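Local coordinates for protein alpha-galactosidase 1 (Saccharomyces cerevisiae, PDB 3LRK) that hydrolyses terminal, non-reducing alpha-D-galactose residues from alpha-galactosides, including galactose oligosaccharides, galactomannans and galactolipids, as a secreted homotetramer of glycosyl hydrolase family 27, at residues D73-R79 and T120-G126; F157-S163 and G189-T193; D218-D224 and F235-N241. The protein carries 1 engineered substitution. All blocks are in the same frame, centred on the assembly; numbering follows the deposited sequence.

Contact 1: residues D73-R79 and T120-G126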
ATOM      1  N   ASP A  73     -22.573  19.683  13.472  1.00 21.28           N
ATOM      2  CA  ASP A  73     -22.742  20.322  12.157  1.00 21.64           C
ATOM      3  C   ASP A  73     -24.070  21.103  12.050  1.00 22.61           C
ATOM      4  O   ASP A  73     -24.895  21.057  12.964  1.00 22.84           O
ATOM      5  CB  ASP A  73     -22.688  19.218  11.084  1.00 21.04           C
ATOM      6  CG  ASP A  73     -22.180  19.698   9.711  1.00 21.18           C
ATOM      7  OD1 ASP A  73     -22.173  20.913   9.392  1.00 18.91           O
ATOM      8  OD2 ASP A  73     -21.772  18.814   8.931  1.00 19.36           O
ATOM      9  N   CYS A  74     -24.255  21.815  10.931  1.00 23.33           N
ATOM     10  CA  CYS A  74     -25.541  22.448  10.541  1.00 24.27           C
ATOM     11  C   CYS A  74     -25.994  23.637  11.391  1.00 24.14           C
ATOM     12  O   CYS A  74     -27.203  23.895  11.536  1.00 24.59           O
ATOM     13  CB  CYS A  74     -26.677  21.416  10.479  1.00 24.60           C
ATOM     14  SG  CYS A  74     -26.168  19.745  10.071  1.00 27.44           S
ATOM     15  N   TRP A  75     -25.035  24.378  11.934  1.00 23.21           N
ATOM     16  CA  TRP A  75     -25.357  25.433  12.892  1.00 22.16           C
ATOM     17  C   TRP A  75     -25.316  26.820  12.235  1.00 22.32           C
ATOM     18  O   TRP A  75     -25.945  27.764  12.727  1.00 22.30           O
ATOM     19  CB  TRP A  75     -24.411  25.348  14.109  1.00 20.86           C
ATOM     20  CG  TRP A  75     -22.972  25.576  13.753  1.00 20.24           C
ATOM     21  CD1 TRP A  75     -22.022  24.616  13.499  1.00 19.02           C
ATOM     22  CD2 TRP A  75     -22.317  26.841  13.575  1.00 19.79           C
ATOM     23  NE1 TRP A  75     -20.818  25.211  13.187  1.00 17.63           N
ATOM     24  CE2 TRP A  75     -20.968  26.571  13.219  1.00 18.07           C
ATOM     25  CE3 TRP A  75     -22.731  28.177  13.690  1.00 18.47           C
ATOM     26  CZ2 TRP A  75     -20.039  27.585  12.977  1.00 18.01           C
ATOM     27  CZ3 TRP A  75     -21.805  29.187  13.443  1.00 19.14           C
ATOM     28  CH2 TRP A  75     -20.463  28.879  13.097  1.00 19.12           C
ATOM     29  N   SER A  76     -24.571  26.931  11.129  1.00 21.54           N
ATOM     30  CA  SER A  76     -24.349  28.203  10.437  1.00 21.54           C
ATOM     31  C   SER A  76     -25.319  28.415   9.268  1.00 21.95           C
ATOM     32  O   SER A  76     -25.971  27.477   8.803  1.00 22.06           O
ATOM     33  CB  SER A  76     -22.912  28.281   9.906  1.00 21.47           C
ATOM     34  OG  SER A  76     -22.622  27.172   9.067  1.00 20.58           O
ATOM     35  N   SER A  77     -25.404  29.652   8.800  1.00 22.54           N
ATOM     36  CA  SER A  77     -26.246  29.973   7.641  1.00 23.23           C
ATOM     37  C   SER A  77     -25.444  30.512   6.449  1.00 23.54           C
ATOM     38  O   SER A  77     -25.988  30.694   5.355  1.00 23.91           O
ATOM     39  CB  SER A  77     -27.348  30.955   8.050  1.00 22.87           C
ATOM     40  OG  SER A  77     -26.795  32.175   8.510  1.00 23.10           O
ATOM     41  N   GLY A  78     -24.149  30.731   6.651  1.00 23.83           N
ATOM     42  CA  GLY A  78     -23.282  31.322   5.624  1.00 24.06           C
ATOM     43  C   GLY A  78     -22.183  32.181   6.224  1.00 24.15           C
ATOM     44  O   GLY A  78     -21.785  31.980   7.385  1.00 24.10           O
ATOM     45  N   ARG A  79     -21.696  33.141   5.436  1.00 23.83           N
ATOM     46  CA  ARG A  79     -20.668  34.089   5.877  1.00 24.12           C
ATOM     47  C   ARG A  79     -21.119  35.525   5.589  1.00 24.57           C
ATOM     48  O   ARG A  79     -21.826  35.775   4.599  1.00 24.41           O
ATOM     49  CB  ARG A  79     -19.313  33.805   5.198  1.00 23.68           C
ATOM     50  CG  ARG A  79     -18.766  32.406   5.456  1.00 22.73           C
ATOM     51  CD  ARG A  79     -17.367  32.173   4.870  1.00 20.59           C
ATOM     52  NE  ARG A  79     -16.847  30.882   5.327  1.00 20.33           N
ATOM     53  CZ  ARG A  79     -16.116  30.708   6.436  1.00 21.66           C
ATOM     54  NH1 ARG A  79     -15.789  31.745   7.197  1.00 19.63           N
ATOM     55  NH2 ARG A  79     -15.715  29.491   6.788  1.00 20.91           N
ATOM     56  N   THR A 120     -18.563  21.663   5.345  1.00 19.17           N
ATOM     57  CA  THR A 120     -18.702  20.651   6.374  1.00 19.49           C
ATOM     58  C   THR A 120     -19.304  19.407   5.734  1.00 19.65           C
ATOM     59  O   THR A 120     -19.715  19.430   4.571  1.00 20.19           O
ATOM     60  CB  THR A 120     -19.592  21.140   7.529  1.00 18.97           C
ATOM     61  OG1 THR A 120     -20.929  21.355   7.045  1.00 19.51           O
ATOM     62  CG2 THR A 120     -19.040  22.445   8.108  1.00 19.95           C
ATOM     63  N   CYS A 121     -19.370  18.323   6.494  1.00 20.10           N
ATOM     64  CA  CYS A 121     -19.934  17.083   5.973  1.00 21.07           C
ATOM     65  C   CYS A 121     -21.399  17.205   5.521  1.00 21.64           C
ATOM     66  O   CYS A 121     -21.808  16.550   4.563  1.00 21.42           O
ATOM     67  CB  CYS A 121     -19.740  15.954   6.971  1.00 21.08           C
ATOM     68  SG  CYS A 121     -17.999  15.565   7.276  1.00 21.34           S
ATOM     69  N   ALA A 122     -22.170  18.059   6.194  1.00 21.92           N
ATOM     70  CA  ALA A 122     -23.555  18.329   5.794  1.00 22.13           C
ATOM     71  C   ALA A 122     -23.697  19.476   4.791  1.00 22.26           C
ATOM     72  O   ALA A 122     -24.813  19.875   4.449  1.00 22.69           O
ATOM     73  CB  ALA A 122     -24.432  18.569   7.022  1.00 22.46           C
ATOM     74  N   GLY A 123     -22.566  20.012   4.330  1.00 22.44           N
ATOM     75  CA  GLY A 123     -22.543  21.000   3.247  1.00 22.16           C
ATOM     76  C   GLY A 123     -22.637  22.455   3.642  1.00 21.95           C
ATOM     77  O   GLY A 123     -22.942  23.307   2.805  1.00 21.45           O
ATOM     78  N   TYR A 124     -22.376  22.745   4.919  1.00 21.58           N
ATOM     79  CA  TYR A 124     -22.313  24.115   5.428  1.00 21.40           C
ATOM     80  C   TYR A 124     -20.902  24.672   5.232  1.00 21.10           C
ATOM     81  O   TYR A 124     -20.007  23.917   4.872  1.00 21.56           O
ATOM     82  CB  TYR A 124     -22.721  24.121   6.908  1.00 21.53           C
ATOM     83  CG  TYR A 124     -24.172  23.761   7.082  1.00 22.25           C
ATOM     84  CD1 TYR A 124     -24.608  22.436   6.938  1.00 22.90           C
ATOM     85  CD2 TYR A 124     -25.122  24.750   7.347  1.00 22.97           C
ATOM     86  CE1 TYR A 124     -25.951  22.104   7.078  1.00 24.11           C
ATOM     87  CE2 TYR A 124     -26.473  24.427   7.484  1.00 24.75           C
ATOM     88  CZ  TYR A 124     -26.872  23.106   7.356  1.00 25.00           C
ATOM     89  OH  TYR A 124     -28.191  22.785   7.505  1.00 26.22           O
ATOM     90  N   PRO A 125     -20.702  25.996   5.433  1.00 21.03           N
ATOM     91  CA  PRO A 125     -19.376  26.596   5.233  1.00 20.48           C
ATOM     92  C   PRO A 125     -18.264  25.922   6.032  1.00 20.03           C
ATOM     93  O   PRO A 125     -18.372  25.764   7.248  1.00 19.69           O
ATOM     94  CB  PRO A 125     -19.558  28.044   5.697  1.00 20.44           C
ATOM     95  CG  PRO A 125     -21.027  28.296   5.611  1.00 20.71           C
ATOM     96  CD  PRO A 125     -21.717  27.002   5.810  1.00 20.89           C
ATOM     97  N   GLY A 126     -17.203  25.538   5.325  1.00 19.95           N
ATOM     98  CA  GLY A 126     -16.027  24.923   5.933  1.00 19.67           C
ATOM     99  C   GLY A 126     -14.898  25.921   6.114  1.00 19.17           C
ATOM    100  O   GLY A 126     -14.929  27.021   5.553  1.00 19.78           O
TER
HETATM  101  O   HOH W   1     -20.248  25.839   9.293  1.00 20.37           O
HETATM  102  O   HOH W   2     -16.795  28.479   3.732  1.00 25.73           O
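The ring of Tyr124 lies with one face against Cys74, whose CA is 3.5 Å from the Tyr124 ring centroid and 11° off its normal, a CH-pi contact. Tyr124 CG stands anti to its carbonyl carbon (chi1 -67°), which directs the ring over Cys74. The Cys74 sulfur, disulfide-bonded to Cys42, stands obliquely to the same ring, and the carbonyl O of Ser76 meets its edge, 3.2 Å from Tyr124 CD2. Thr120 OG1 donates to the syn lone pair of Asp73 OD1 at 2.7 Å, while Cys74 N reaches that oxygen on the anti side; Asp73 OD2 takes Ala122 N at 2.9 Å, out of the carboxylate plane on the syn side. One carboxylate thereby grips the type I turn Thr120-Gly123, in the loop after strand 109-115 of the TIM barrel. Asp73, just beyond the neighbouring strand 68-70, is a substrate-binding residue, and its OD2 also bonds a glycerol. With an alanine here, Thr120 OG1 and Ala122 N would probably lose their acceptors, and the turn would be freer to shift. Ser76 OG lies 3.4 Å from Pro125 CD, and water 1 links that hydroxyl to Pro125 O. The guanidinium of Arg79, salt-bridged to Asp134, sends NH2 to Gly126 O at 2.9 Å, a bond bent to 134° that comes from above the carbonyl plane, not along a lone pair; water 2 joins Arg79 NE to the same carbonyl.

Contact 2: residues F157-S163 and G189-T193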
ATOM      1  N   PHE A 157      -4.879  15.791   1.237  1.00 19.14           N
ATOM      2  CA  PHE A 157      -4.679  14.578   2.016  1.00 19.08           C
ATOM      3  C   PHE A 157      -3.817  13.635   1.170  1.00 19.37           C
ATOM      4  O   PHE A 157      -3.488  13.960   0.020  1.00 19.47           O
ATOM      5  CB  PHE A 157      -6.034  13.939   2.368  1.00 18.90           C
ATOM      6  CG  PHE A 157      -6.703  13.256   1.211  1.00 18.46           C
ATOM      7  CD1 PHE A 157      -6.613  11.871   1.064  1.00 17.80           C
ATOM      8  CD2 PHE A 157      -7.407  13.995   0.257  1.00 18.28           C
ATOM      9  CE1 PHE A 157      -7.216  11.223  -0.022  1.00 19.27           C
ATOM     10  CE2 PHE A 157      -8.016  13.363  -0.831  1.00 19.10           C
ATOM     11  CZ  PHE A 157      -7.913  11.967  -0.971  1.00 17.77           C
ATOM     12  N   GLY A 158      -3.458  12.476   1.719  1.00 19.66           N
ATOM     13  CA  GLY A 158      -2.761  11.447   0.936  1.00 20.19           C
ATOM     14  C   GLY A 158      -1.374  11.119   1.438  1.00 20.37           C
ATOM     15  O   GLY A 158      -0.876  10.006   1.229  1.00 21.07           O
ATOM     16  N   THR A 159      -0.761  12.081   2.121  1.00 19.47           N
ATOM     17  CA  THR A 159       0.495  11.869   2.842  1.00 19.13           C
ATOM     18  C   THR A 159       0.374  12.443   4.259  1.00 18.60           C
ATOM     19  O   THR A 159      -0.432  13.334   4.500  1.00 18.98           O
ATOM     20  CB  THR A 159       1.708  12.530   2.131  1.00 18.51           C
ATOM     21  OG1 THR A 159       1.595  13.959   2.197  1.00 18.20           O
ATOM     22  CG2 THR A 159       1.834  12.084   0.664  1.00 20.12           C
ATOM     23  N   PRO A 160       1.151  11.912   5.221  1.00 19.01           N
ATOM     24  CA  PRO A 160       1.184  12.539   6.564  1.00 18.57           C
ATOM     25  C   PRO A 160       1.436  14.055   6.537  1.00 18.49           C
ATOM     26  O   PRO A 160       0.758  14.820   7.234  1.00 18.11           O
ATOM     27  CB  PRO A 160       2.368  11.830   7.238  1.00 18.51           C
ATOM     28  CG  PRO A 160       2.344  10.467   6.620  1.00 19.21           C
ATOM     29  CD  PRO A 160       1.991  10.704   5.160  1.00 18.49           C
ATOM     30  N   GLU A 161       2.391  14.488   5.726  1.00 18.69           N
ATOM     31  CA  GLU A 161       2.811  15.892   5.725  1.00 19.46           C
ATOM     32  C   GLU A 161       1.716  16.870   5.281  1.00 18.30           C
ATOM     33  O   GLU A 161       1.555  17.939   5.877  1.00 17.24           O
ATOM     34  CB  GLU A 161       4.066  16.057   4.874  1.00 20.78           C
ATOM     35  CG  GLU A 161       4.651  17.453   4.888  1.00 26.33           C
ATOM     36  CD  GLU A 161       5.504  17.731   3.663  1.00 33.12           C
ATOM     37  OE1 GLU A 161       6.464  18.518   3.797  1.00 35.80           O
ATOM     38  OE2 GLU A 161       5.210  17.174   2.569  1.00 35.03           O
ATOM     39  N   ILE A 162       0.984  16.523   4.223  1.00 17.50           N
ATOM     40  CA  ILE A 162      -0.103  17.392   3.761  1.00 17.24           C
ATOM     41  C   ILE A 162      -1.282  17.473   4.756  1.00 16.46           C
ATOM     42  O   ILE A 162      -1.825  18.554   4.978  1.00 16.16           O
ATOM     43  CB  ILE A 162      -0.585  17.041   2.321  1.00 17.08           C
ATOM     44  CG1 ILE A 162      -1.536  18.127   1.809  1.00 18.41           C
ATOM     45  CG2 ILE A 162      -1.233  15.647   2.267  1.00 18.51           C
ATOM     46  CD1 ILE A 162      -1.698  18.147   0.279  1.00 20.58           C
ATOM     47  N   SER A 163      -1.675  16.343   5.345  1.00 15.86           N
ATOM     48  CA  SER A 163      -2.772  16.345   6.325  1.00 16.13           C
ATOM     49  C   SER A 163      -2.354  17.053   7.621  1.00 16.04           C
ATOM     50  O   SER A 163      -3.125  17.821   8.209  1.00 15.86           O
ATOM     51  CB  SER A 163      -3.237  14.922   6.616  1.00 15.67           C
ATOM     52  OG  SER A 163      -4.008  14.431   5.535  1.00 18.51           O
ATOM     53  N   GLY A 189      -8.367   8.950  11.106  1.00 17.10           N
ATOM     54  CA  GLY A 189      -7.078   8.232  11.109  1.00 17.44           C
ATOM     55  C   GLY A 189      -6.272   8.397   9.840  1.00 17.59           C
ATOM     56  O   GLY A 189      -5.195   7.805   9.697  1.00 17.26           O
ATOM     57  N   GLN A 190      -6.785   9.210   8.920  1.00 18.16           N
ATOM     58  CA  GLN A 190      -6.253   9.295   7.556  1.00 18.25           C
ATOM     59  C   GLN A 190      -4.835   9.827   7.585  1.00 18.50           C
ATOM     60  O   GLN A 190      -4.551  10.829   8.262  1.00 19.02           O
ATOM     61  CB  GLN A 190      -7.149  10.204   6.709  1.00 18.28           C
ATOM     62  CG  GLN A 190      -6.841  10.267   5.221  1.00 17.82           C
ATOM     63  CD  GLN A 190      -7.765  11.241   4.500  1.00 17.00           C
ATOM     64  OE1 GLN A 190      -7.758  12.453   4.767  1.00 16.61           O
ATOM     65  NE2 GLN A 190      -8.576  10.713   3.581  1.00 17.30           N
ATOM     66  N   ASP A 191      -3.953   9.146   6.855  1.00 17.75           N
ATOM     67  CA  ASP A 191      -2.538   9.507   6.773  1.00 17.38           C
ATOM     68  C   ASP A 191      -1.793   9.344   8.120  1.00 17.29           C
ATOM     69  O   ASP A 191      -0.894  10.120   8.423  1.00 16.65           O
ATOM     70  CB  ASP A 191      -2.368  10.928   6.189  1.00 17.13           C
ATOM     71  CG  ASP A 191      -2.946  11.044   4.780  1.00 17.13           C
ATOM     72  OD1 ASP A 191      -2.789  10.089   3.996  1.00 16.50           O
ATOM     73  OD2 ASP A 191      -3.552  12.072   4.472  1.00 16.93           O
ATOM     74  N   LEU A 192      -2.166   8.305   8.876  1.00 17.41           N
ATOM     75  CA  LEU A 192      -1.490   7.894  10.127  1.00 17.72           C
ATOM     76  C   LEU A 192      -1.479   8.949  11.232  1.00 17.83           C
ATOM     77  O   LEU A 192      -0.441   9.218  11.864  1.00 17.41           O
ATOM     78  CB  LEU A 192      -0.073   7.377   9.835  1.00 17.40           C
ATOM     79  CG  LEU A 192       0.040   6.306   8.742  1.00 18.42           C
ATOM     80  CD1 LEU A 192       1.482   6.168   8.265  1.00 18.63           C
ATOM     81  CD2 LEU A 192      -0.496   4.950   9.218  1.00 18.96           C
ATOM     82  N   THR A 193      -2.659   9.509  11.485  1.00 17.00           N
ATOM     83  CA  THR A 193      -2.824  10.604  12.422  1.00 17.15           C
ATOM     84  C   THR A 193      -2.183  10.385  13.797  1.00 16.70           C
ATOM     85  O   THR A 193      -1.693  11.328  14.387  1.00 16.34           O
ATOM     86  CB  THR A 193      -4.312  10.924  12.636  1.00 17.18           C
ATOM     87  OG1 THR A 193      -4.986  10.916  11.366  1.00 17.93           O
ATOM     88  CG2 THR A 193      -4.454  12.308  13.287  1.00 17.46           C
TER
HETATM   89  O   HOH W   3      -6.527  14.072   6.420  1.00 17.65           O
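The backbones come closest where Pro160 opens helix 160-177, its CA 4.8 Å from the CA of Asp191, whose positive phi and psi place it in the left-handed region. Thr159 is the N-cap of this helix, its OG1 accepting a weak bond from Ile162 N. The Asp191 side chain reaches into the turn ahead of the helix: with CG anti to the carbonyl carbon (chi1 -60°), Asp191 OD2 arrives between the backbone of Gly158 and the hydroxyl of Ser163. Gly158 N donates to Asp191 OD2 at 2.8 Å, nearly straight at 164° but 24° out of the carboxylate plane on the syn side. Ser163 OG gives its proton to the anti lone pair of Asp191 OD2 at 2.6 Å. The serine oxygen in turn accepts from water 3, whose other hydrogen goes to Gln190 OE1, 2.6 Å from the water; Asn150 ND2 is a further donor to that amide oxygen. Gln190, extended beyond CG, crosses Phe157 with the amide and ring planes close to parallel, its NE2 3.4 Å from Phe157 CD1. Pro160 packs its CG against Asp191 O at 3.7 Å, a carbonyl that accepts a hydrogen bond from Trp196 NE1. The same residues also face the tetramer: Phe157 meets Tyr195 of a second subunit edge-to-face, and Pro160 packs on Phe157 of a third. In barrel terms, the contact ties the loop after strand 145-149 to the loop after the adjacent strand 182-185. With two donors on one oxygen, the buried Asp191 carboxylate is fixed in rotation, and the Gly158 N-H and the Ser163 hydroxyl would be expected to offset part of the charge that the nearby carbonyls of Gly158 and Thr159 disfavour.

Contact 3: residues D218-D224 and F235-N241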
ATOM      1  N   ASP A 218     -19.670  -3.716   7.196  1.00 23.72           N
ATOM      2  CA  ASP A 218     -20.492  -2.822   6.403  1.00 23.37           C
ATOM      3  C   ASP A 218     -19.708  -2.384   5.172  1.00 23.07           C
ATOM      4  O   ASP A 218     -18.533  -2.030   5.271  1.00 22.64           O
ATOM      5  CB  ASP A 218     -20.936  -1.612   7.235  1.00 23.37           C
ATOM      6  CG  ASP A 218     -22.106  -0.851   6.603  1.00 24.40           C
ATOM      7  OD1 ASP A 218     -21.931  -0.271   5.514  1.00 24.65           O
ATOM      8  OD2 ASP A 218     -23.200  -0.804   7.209  1.00 23.04           O
ATOM      9  N   SER A 219     -20.373  -2.400   4.016  1.00 22.24           N
ATOM     10  CA  SER A 219     -19.744  -2.028   2.752  1.00 21.96           C
ATOM     11  C   SER A 219     -19.301  -0.552   2.750  1.00 21.42           C
ATOM     12  O   SER A 219     -18.417  -0.170   1.991  1.00 21.27           O
ATOM     13  CB  SER A 219     -20.709  -2.295   1.593  1.00 21.60           C
ATOM     14  OG  SER A 219     -21.890  -1.533   1.781  1.00 23.83           O
ATOM     15  N   ARG A 220     -19.919   0.262   3.606  1.00 21.01           N
ATOM     16  CA  ARG A 220     -19.539   1.673   3.763  1.00 20.93           C
ATOM     17  C   ARG A 220     -18.290   1.857   4.641  1.00 20.56           C
ATOM     18  O   ARG A 220     -17.766   2.968   4.746  1.00 20.23           O
ATOM     19  CB  ARG A 220     -20.713   2.493   4.323  1.00 20.64           C
ATOM     20  CG  ARG A 220     -21.919   2.575   3.380  1.00 20.45           C
ATOM     21  CD  ARG A 220     -23.177   3.016   4.125  1.00 21.70           C
ATOM     22  NE  ARG A 220     -23.635   2.011   5.089  1.00 21.43           N
ATOM     23  CZ  ARG A 220     -24.750   2.118   5.808  1.00 22.29           C
ATOM     24  NH1 ARG A 220     -25.523   3.187   5.678  1.00 20.59           N
ATOM     25  NH2 ARG A 220     -25.098   1.156   6.660  1.00 23.76           N
ATOM     26  N   CYS A 221     -17.836   0.766   5.258  1.00 20.60           N
ATOM     27  CA  CYS A 221     -16.614   0.738   6.071  1.00 21.09           C
ATOM     28  C   CYS A 221     -15.694  -0.381   5.555  1.00 21.32           C
ATOM     29  O   CYS A 221     -15.547  -1.423   6.208  1.00 22.01           O
ATOM     30  CB  CYS A 221     -16.965   0.553   7.549  1.00 21.09           C
ATOM     31  SG  CYS A 221     -15.577   0.556   8.726  1.00 21.93           S
ATOM     32  N   PRO A 222     -15.082  -0.177   4.364  1.00 21.62           N
ATOM     33  CA  PRO A 222     -14.392  -1.274   3.669  1.00 21.82           C
ATOM     34  C   PRO A 222     -13.114  -1.807   4.338  1.00 22.15           C
ATOM     35  O   PRO A 222     -12.694  -2.927   4.027  1.00 22.79           O
ATOM     36  CB  PRO A 222     -14.092  -0.678   2.284  1.00 21.95           C
ATOM     37  CG  PRO A 222     -13.956   0.777   2.531  1.00 22.00           C
ATOM     38  CD  PRO A 222     -14.989   1.087   3.605  1.00 21.76           C
ATOM     39  N   CYS A 223     -12.513  -1.038   5.244  1.00 21.82           N
ATOM     40  CA  CYS A 223     -11.303  -1.487   5.940  1.00 21.74           C
ATOM     41  C   CYS A 223     -11.674  -2.323   7.152  1.00 21.79           C
ATOM     42  O   CYS A 223     -12.412  -1.857   8.021  1.00 21.54           O
ATOM     43  CB  CYS A 223     -10.446  -0.296   6.365  1.00 21.50           C
ATOM     44  SG  CYS A 223      -9.835   0.679   5.001  1.00 21.44           S
ATOM     45  N   ASP A 224     -11.180  -3.562   7.203  1.00 22.08           N
ATOM     46  CA  ASP A 224     -11.486  -4.437   8.336  1.00 22.66           C
ATOM     47  C   ASP A 224     -10.666  -4.070   9.584  1.00 22.41           C
ATOM     48  O   ASP A 224      -9.899  -3.101   9.559  1.00 22.52           O
ATOM     49  CB  ASP A 224     -11.406  -5.934   7.963  1.00 22.97           C
ATOM     50  CG  ASP A 224      -9.984  -6.424   7.704  1.00 25.17           C
ATOM     51  OD1 ASP A 224      -9.007  -5.824   8.207  1.00 27.47           O
ATOM     52  OD2 ASP A 224      -9.851  -7.448   7.004  1.00 27.82           O
ATOM     53  N   PHE A 235     -17.684   4.955   6.954  1.00 20.15           N
ATOM     54  CA  PHE A 235     -18.500   5.058   8.170  1.00 20.70           C
ATOM     55  C   PHE A 235     -19.398   3.830   8.336  1.00 21.12           C
ATOM     56  O   PHE A 235     -19.279   2.874   7.566  1.00 20.57           O
ATOM     57  CB  PHE A 235     -19.259   6.405   8.283  1.00 20.22           C
ATOM     58  CG  PHE A 235     -20.390   6.610   7.285  1.00 21.13           C
ATOM     59  CD1 PHE A 235     -21.503   7.370   7.653  1.00 21.91           C
ATOM     60  CD2 PHE A 235     -20.349   6.081   5.999  1.00 19.15           C
ATOM     61  CE1 PHE A 235     -22.563   7.592   6.753  1.00 22.43           C
ATOM     62  CE2 PHE A 235     -21.395   6.306   5.088  1.00 20.52           C
ATOM     63  CZ  PHE A 235     -22.507   7.057   5.471  1.00 20.63           C
ATOM     64  N   HIS A 236     -20.270   3.857   9.351  1.00 21.36           N
ATOM     65  CA  HIS A 236     -21.010   2.656   9.786  1.00 22.00           C
ATOM     66  C   HIS A 236     -20.079   1.496  10.135  1.00 21.76           C
ATOM     67  O   HIS A 236     -20.388   0.323   9.900  1.00 21.66           O
ATOM     68  CB  HIS A 236     -22.087   2.261   8.762  1.00 22.23           C
ATOM     69  CG  HIS A 236     -23.161   3.288   8.629  1.00 23.78           C
ATOM     70  ND1 HIS A 236     -24.312   3.260   9.386  1.00 24.15           N
ATOM     71  CD2 HIS A 236     -23.232   4.407   7.872  1.00 24.06           C
ATOM     72  CE1 HIS A 236     -25.062   4.302   9.078  1.00 24.00           C
ATOM     73  NE2 HIS A 236     -24.426   5.019   8.167  1.00 25.65           N
ATOM     74  N   CYS A 237     -18.938   1.847  10.723  1.00 22.07           N
ATOM     75  CA  CYS A 237     -17.976   0.867  11.201  1.00 22.21           C
ATOM     76  C   CYS A 237     -18.476   0.339  12.542  1.00 21.97           C
ATOM     77  O   CYS A 237     -18.942   1.112  13.367  1.00 22.41           O
ATOM     78  CB  CYS A 237     -16.601   1.518  11.372  1.00 22.13           C
ATOM     79  SG  CYS A 237     -15.886   2.218   9.864  1.00 22.06           S
ATOM     80  N   SER A 238     -18.397  -0.972  12.743  1.00 21.71           N
ATOM     81  CA  SER A 238     -18.854  -1.591  13.993  1.00 21.51           C
ATOM     82  C   SER A 238     -17.920  -1.298  15.169  1.00 21.21           C
ATOM     83  O   SER A 238     -16.775  -0.890  14.983  1.00 21.28           O
ATOM     84  CB  SER A 238     -19.001  -3.103  13.833  1.00 21.37           C
ATOM     85  OG  SER A 238     -17.729  -3.713  13.760  1.00 22.33           O
ATOM     86  N   ILE A 239     -18.430  -1.516  16.376  1.00 20.61           N
ATOM     87  CA  ILE A 239     -17.672  -1.327  17.620  1.00 20.33           C
ATOM     88  C   ILE A 239     -16.334  -2.097  17.616  1.00 20.42           C
ATOM     89  O   ILE A 239     -15.275  -1.513  17.857  1.00 19.98           O
ATOM     90  CB  ILE A 239     -18.565  -1.664  18.843  1.00 19.90           C
ATOM     91  CG1 ILE A 239     -19.613  -0.552  19.028  1.00 21.01           C
ATOM     92  CG2 ILE A 239     -17.734  -1.884  20.118  1.00 19.60           C
ATOM     93  CD1 ILE A 239     -20.906  -0.990  19.737  1.00 20.95           C
ATOM     94  N   MET A 240     -16.398  -3.388  17.302  1.00 20.39           N
ATOM     95  CA  MET A 240     -15.223  -4.250  17.257  1.00 20.73           C
ATOM     96  C   MET A 240     -14.265  -3.900  16.127  1.00 20.40           C
ATOM     97  O   MET A 240     -13.054  -4.057  16.274  1.00 20.93           O
ATOM     98  CB  MET A 240     -15.631  -5.727  17.138  1.00 20.65           C
ATOM     99  CG  MET A 240     -16.226  -6.344  18.406  1.00 21.18           C
ATOM    100  SD  MET A 240     -15.209  -6.183  19.884  1.00 23.31           S
ATOM    101  CE  MET A 240     -13.695  -7.040  19.422  1.00 21.01           C
ATOM    102  N   ASN A 241     -14.809  -3.459  14.992  1.00 20.54           N
ATOM    103  CA  ASN A 241     -13.991  -2.999  13.868  1.00 20.42           C
ATOM    104  C   ASN A 241     -13.100  -1.844  14.315  1.00 20.25           C
ATOM    105  O   ASN A 241     -11.909  -1.831  14.009  1.00 19.82           O
ATOM    106  CB  ASN A 241     -14.874  -2.581  12.674  1.00 20.41           C
ATOM    107  CG  ASN A 241     -14.082  -1.896  11.550  1.00 20.87           C
ATOM    108  OD1 ASN A 241     -13.724  -0.718  11.648  1.00 20.51           O
ATOM    109  ND2 ASN A 241     -13.854  -2.625  10.458  1.00 21.70           N
TER
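The guanidinium of Arg220 is laid flat on the imidazole of His236, their centres 3.5 Å apart and their planes only 5° from parallel. NH1 of Arg220 sits over the ring near its rim, so its nearness to His236 NE2 is stacking and not a hydrogen bond. A bend at chi3 (-67°) turns the arginine's end into this position, and Asp218 fixes its rotation by a side-on grip close to the guanidinium plane: Arg220 NE meets Asp218 OD1 at 2.9 Å and Arg220 NH2 meets Asp218 OD2 at 2.8 Å, a salt bridge. Asp218 OD1 accepts in addition from Arg220 N through its anti lone pair, forming an Asx turn. Arg220 NH1 has a second carboxylate, Asp379 of a second subunit. Phe235 stands steeply to the guanidinium, its CE2 3.9 Å from Arg220 CD, while CD2 of His236 lies over the centre of the Phe235 ring. Behind these groups the segments are joined covalently, Cys221 SG to Cys237 SG at 2.0 Å with chi3 101°, and Phe235 N donates to Arg220 O at 3.0 Å. At the far end Asn241, in the first turn of helix 239-246 capped by Ser238, aims ND2 along a lone pair of Cys223 O at 2.9 Å; Lys245 bonds both Asn241 OD1 and that carbonyl. With the Cys223-Cys230 bridge, this makes a doubly cross-linked loop of the TIM barrel at the active site, where the side chain of Phe235 lies about 4 Å, nearest atoms, from that of the proton donor Asp209.

In the fold
From the N terminus the three contacts follow in series, none nesting in or crossing another. Contact 1 pairs the loops beyond strands 68-70 and 109-115; contact 2 pairs those beyond 145-149 and 182-185; contact 3 pinches off 225-234 within the connection from strand 203-205 to helix 239-246. These five strands are consecutive neighbours in the parallel barrel sheet; contacts 1 and 2 each join the loops after two adjacent strands, while contact 3 closes a loop on itself, all at the C-terminal ends of the barrel strands. They do not touch: centres are 20 to 26 Å apart and nearest atoms about 9 to 11 Å. Each touches the second subunit, so this rim also borders it.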